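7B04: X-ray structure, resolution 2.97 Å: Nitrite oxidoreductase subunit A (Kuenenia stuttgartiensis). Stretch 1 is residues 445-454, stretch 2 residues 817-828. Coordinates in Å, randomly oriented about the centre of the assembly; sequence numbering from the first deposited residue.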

# COMPACT_ATOMS: atom_id res chain seq x y z
N THR B 445 19.69 10.81 44.92
CA THR B 445 20.32 11.39 43.72
C THR B 445 19.71 10.78 42.46
O THR B 445 18.90 9.89 42.58
CB THR B 445 21.84 11.31 43.85
OG1 THR B 445 22.38 12.52 43.34
CG2 THR B 445 22.46 10.15 43.11
N ARG B 446 20.05 11.34 41.31
CA ARG B 446 19.57 10.88 39.99
C ARG B 446 20.02 9.45 39.77
O ARG B 446 19.25 8.67 39.25
CB ARG B 446 20.32 11.67 38.93
CG ARG B 446 19.55 11.93 37.65
CD ARG B 446 20.47 12.75 36.79
NE ARG B 446 20.63 12.09 35.52
CZ ARG B 446 19.64 11.78 34.71
NH1 ARG B 446 18.40 11.74 35.16
NH2 ARG B 446 19.89 11.51 33.45
N ASP B 447 21.27 9.17 40.12
CA ASP B 447 21.91 7.85 40.00
C ASP B 447 21.32 6.86 40.99
O ASP B 447 21.37 5.70 40.71
CB ASP B 447 23.42 7.95 40.17
CG ASP B 447 24.06 8.69 39.02
OD1 ASP B 447 23.38 8.94 38.05
OD2 ASP B 447 25.23 8.99 39.14
N ASP B 448 20.73 7.32 42.09
CA ASP B 448 20.18 6.41 43.13
C ASP B 448 18.81 5.93 42.66
O ASP B 448 17.80 6.39 43.17
CB ASP B 448 19.99 7.11 44.46
CG ASP B 448 21.28 7.55 45.09
OD1 ASP B 448 22.33 7.26 44.52
OD2 ASP B 448 21.23 8.15 46.15
N VAL B 449 18.83 4.97 41.75
CA VAL B 449 17.61 4.44 41.12
C VAL B 449 17.77 2.94 41.05
O VAL B 449 18.87 2.44 41.03
CB VAL B 449 17.44 5.03 39.71
CG1 VAL B 449 18.35 4.36 38.72
CG2 VAL B 449 16.00 4.95 39.25
N GLY B 450 16.64 2.27 41.03
CA GLY B 450 16.57 0.83 40.99
C GLY B 450 17.11 0.21 42.26
O GLY B 450 16.78 0.63 43.38
N GLU B 451 17.96 -0.80 42.09
CA GLU B 451 18.55 -1.54 43.19
C GLU B 451 19.63 -0.76 43.92
O GLU B 451 20.17 -1.27 44.91
CB GLU B 451 19.13 -2.85 42.66
CG GLU B 451 18.12 -3.97 42.49
CD GLU B 451 18.03 -4.86 43.71
OE1 GLU B 451 19.09 -5.12 44.33
OE2 GLU B 451 16.92 -5.30 44.05
N THR B 452 19.97 0.45 43.45
CA THR B 452 20.91 1.30 44.16
C THR B 452 20.37 1.75 45.52
O THR B 452 21.14 1.96 46.46
CB THR B 452 21.28 2.51 43.30
OG1 THR B 452 21.77 2.06 42.03
CG2 THR B 452 22.34 3.35 43.98
N LEU B 453 19.04 1.88 45.64
CA LEU B 453 18.47 2.28 46.92
C LEU B 453 18.50 1.15 47.93
O LEU B 453 18.58 1.42 49.14
CB LEU B 453 17.03 2.80 46.74
CG LEU B 453 16.95 4.01 45.80
CD1 LEU B 453 15.67 3.95 45.02
CD2 LEU B 453 17.10 5.34 46.55
N VAL B 454 18.37 -0.10 47.49
CA VAL B 454 18.45 -1.21 48.43
C VAL B 454 19.88 -1.36 48.93
O VAL B 454 20.10 -1.72 50.10
CB VAL B 454 17.94 -2.52 47.76
CG1 VAL B 454 18.18 -3.72 48.67
CG2 VAL B 454 16.47 -2.40 47.41
N GLU B 817 20.26 -3.38 35.00
CA GLU B 817 21.51 -3.00 35.63
C GLU B 817 21.38 -1.79 36.54
O GLU B 817 22.39 -1.31 37.07
CB GLU B 817 22.58 -2.73 34.56
CG GLU B 817 23.02 -3.98 33.80
CD GLU B 817 24.05 -3.67 32.73
OE1 GLU B 817 24.31 -2.48 32.48
OE2 GLU B 817 24.60 -4.62 32.14
N SER B 818 20.15 -1.30 36.76
CA SER B 818 19.87 -0.20 37.68
C SER B 818 20.62 1.07 37.28
O SER B 818 21.40 1.64 38.05
CB SER B 818 20.20 -0.61 39.13
OG SER B 818 19.35 -1.66 39.56
N LEU B 819 20.37 1.50 36.04
CA LEU B 819 20.90 2.73 35.46
C LEU B 819 19.81 3.79 35.35
O LEU B 819 18.63 3.45 35.18
CB LEU B 819 21.51 2.46 34.08
CG LEU B 819 22.99 2.09 34.04
CD1 LEU B 819 23.27 0.81 34.82
CD2 LEU B 819 23.49 1.96 32.61
N PRO B 820 20.15 5.07 35.48
CA PRO B 820 19.13 6.11 35.46
C PRO B 820 18.62 6.41 34.06
O PRO B 820 19.32 6.22 33.06
CB PRO B 820 19.86 7.33 36.04
CG PRO B 820 21.28 7.11 35.66
CD PRO B 820 21.50 5.62 35.72
N PHE B 821 17.38 6.89 34.00
CA PHE B 821 16.79 7.37 32.76
C PHE B 821 17.33 8.76 32.43
O PHE B 821 18.17 9.31 33.14
CB PHE B 821 15.27 7.38 32.87
CG PHE B 821 14.65 6.02 33.05
CD1 PHE B 821 14.41 5.20 31.96
CD2 PHE B 821 14.31 5.56 34.31
CE1 PHE B 821 13.85 3.95 32.12
CE2 PHE B 821 13.75 4.31 34.48
CZ PHE B 821 13.51 3.51 33.39
N TYR B 822 16.84 9.34 31.34
CA TYR B 822 17.33 10.63 30.86
C TYR B 822 16.39 11.77 31.22
O TYR B 822 16.18 12.71 30.44
CB TYR B 822 17.56 10.58 29.35
CG TYR B 822 18.48 9.46 28.91
CD1 TYR B 822 19.86 9.58 29.02
CD2 TYR B 822 17.96 8.27 28.40
CE1 TYR B 822 20.70 8.55 28.62
CE2 TYR B 822 18.79 7.24 28.00
CZ TYR B 822 20.16 7.39 28.11
OH TYR B 822 20.99 6.37 27.72
N THR B 823 15.82 11.72 32.41
CA THR B 823 14.96 12.75 32.99
C THR B 823 15.74 13.58 33.99
O THR B 823 16.88 13.27 34.34
CB THR B 823 13.75 12.10 33.66
OG1 THR B 823 14.19 11.11 34.59
CG2 THR B 823 12.86 11.46 32.63
N PRO B 824 15.16 14.69 34.46
CA PRO B 824 15.77 15.38 35.62
C PRO B 824 15.91 14.49 36.84
O PRO B 824 16.87 14.65 37.60
CB PRO B 824 14.81 16.55 35.87
CG PRO B 824 14.24 16.84 34.53
CD PRO B 824 14.10 15.51 33.84
N THR B 825 14.99 13.55 37.06
CA THR B 825 15.06 12.66 38.21
C THR B 825 15.77 11.34 37.91
O THR B 825 16.02 10.57 38.84
CB THR B 825 13.66 12.35 38.74
OG1 THR B 825 12.91 11.63 37.76
CG2 THR B 825 12.92 13.63 39.11
N GLY B 826 16.09 11.06 36.66
CA GLY B 826 16.61 9.74 36.33
C GLY B 826 15.58 8.65 36.44
O GLY B 826 15.94 7.47 36.53
N ARG B 827 14.30 9.01 36.43
CA ARG B 827 13.20 8.09 36.63
C ARG B 827 12.10 8.39 35.64
O ARG B 827 12.05 9.47 35.04
CB ARG B 827 12.65 8.18 38.06
CG ARG B 827 13.57 7.64 39.12
CD ARG B 827 13.16 8.16 40.48
NE ARG B 827 13.89 7.49 41.55
CZ ARG B 827 13.40 6.48 42.26
NH1 ARG B 827 14.13 5.93 43.21
NH2 ARG B 827 12.18 6.01 42.00
N LEU B 828 11.23 7.41 35.44
CA LEU B 828 10.08 7.63 34.55
C LEU B 828 9.25 8.70 35.24
O LEU B 828 8.93 8.48 36.38
CB LEU B 828 9.31 6.31 34.47
CG LEU B 828 10.07 5.14 33.87
CD1 LEU B 828 9.25 3.87 33.97
CD2 LEU B 828 10.43 5.41 32.43

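This is a compact packing of two mostly irregular segments, 366 or more residues apart in sequence where they touch, which pack closely at backbone and side chain, with one well-aligned hydrogen bond and one weak one between them. Together the stretches bury 597 Å² of surface, and the backbones come nearest at two glycines: the CA atoms of Arg446 and Gly826 lie 4.8 Å apart, as do those of Gly450 and Ser818.

The clearest polar link joins Glu451 and Ser818. Glu451 N donates to Ser818 OG at 3.0 Å with an N-H...O angle of 160°, a nearly straight bond. Ser818, the first residue to leave a preceding helix, has positive phi and points its CA-to-CB bond toward stretch 1, which places the short hydroxyl against the type II' turn from Val449 to Thr452. That turn is supported from within by Thr452 OG1, which donates to Val449 O at 3.1 Å. Gly450 suits its position twice over: its phi of 66° favours glycine, and an ideal CB would lie 2.8 Å from Ser818 OG, a clash.

Arg446 has the largest covered area, 126 Å². Its CA-to-CB bond runs sideways, but the extended chi2 (178°) helps carry the guanidinium into the curve of residues 821 to 826. There Arg446 NH2 donates to Phe821 O at 2.8 Å, although the angle of 117° marks the bond as weak. The modelled separation of 2.3 Å between Arg446 NH1 and Thr823 O is a clash, so the fine placement of this group deserves caution. The loop around it is closed by Phe821 N donating to Gly826 O at 3.0 Å and by Thr823 OG1 donating to Arg827 O at 2.7 Å. Gly826 repeats the logic of Gly450: phi is 70°, and an ideal CB would fall 2.6 Å from Arg446 O.

Between these two sites sits Val449, buried and directed toward stretch 2. Its branches reach different neighbours: Val449 CG1 lies 4.3 Å from Pro820 CB, while Val449 CG2 lies 3.6 Å from Arg827 CG and also covers one face of the Arg827 guanidinium. A beta-branched, wholly apolar side chain suits this buried place, because its two methyls can touch different neighbours. Pro820 offers a compact ring, with CB 3.5 Å from Arg446 O and CG 3.7 Å from Asp447 OD1. Arg827 is extended through chi2 and chi3, bringing NH1 to 3.1 Å from Leu453 CD1 at the guanidinium edge; its NH2 is hydrogen-bonded elsewhere in the structure.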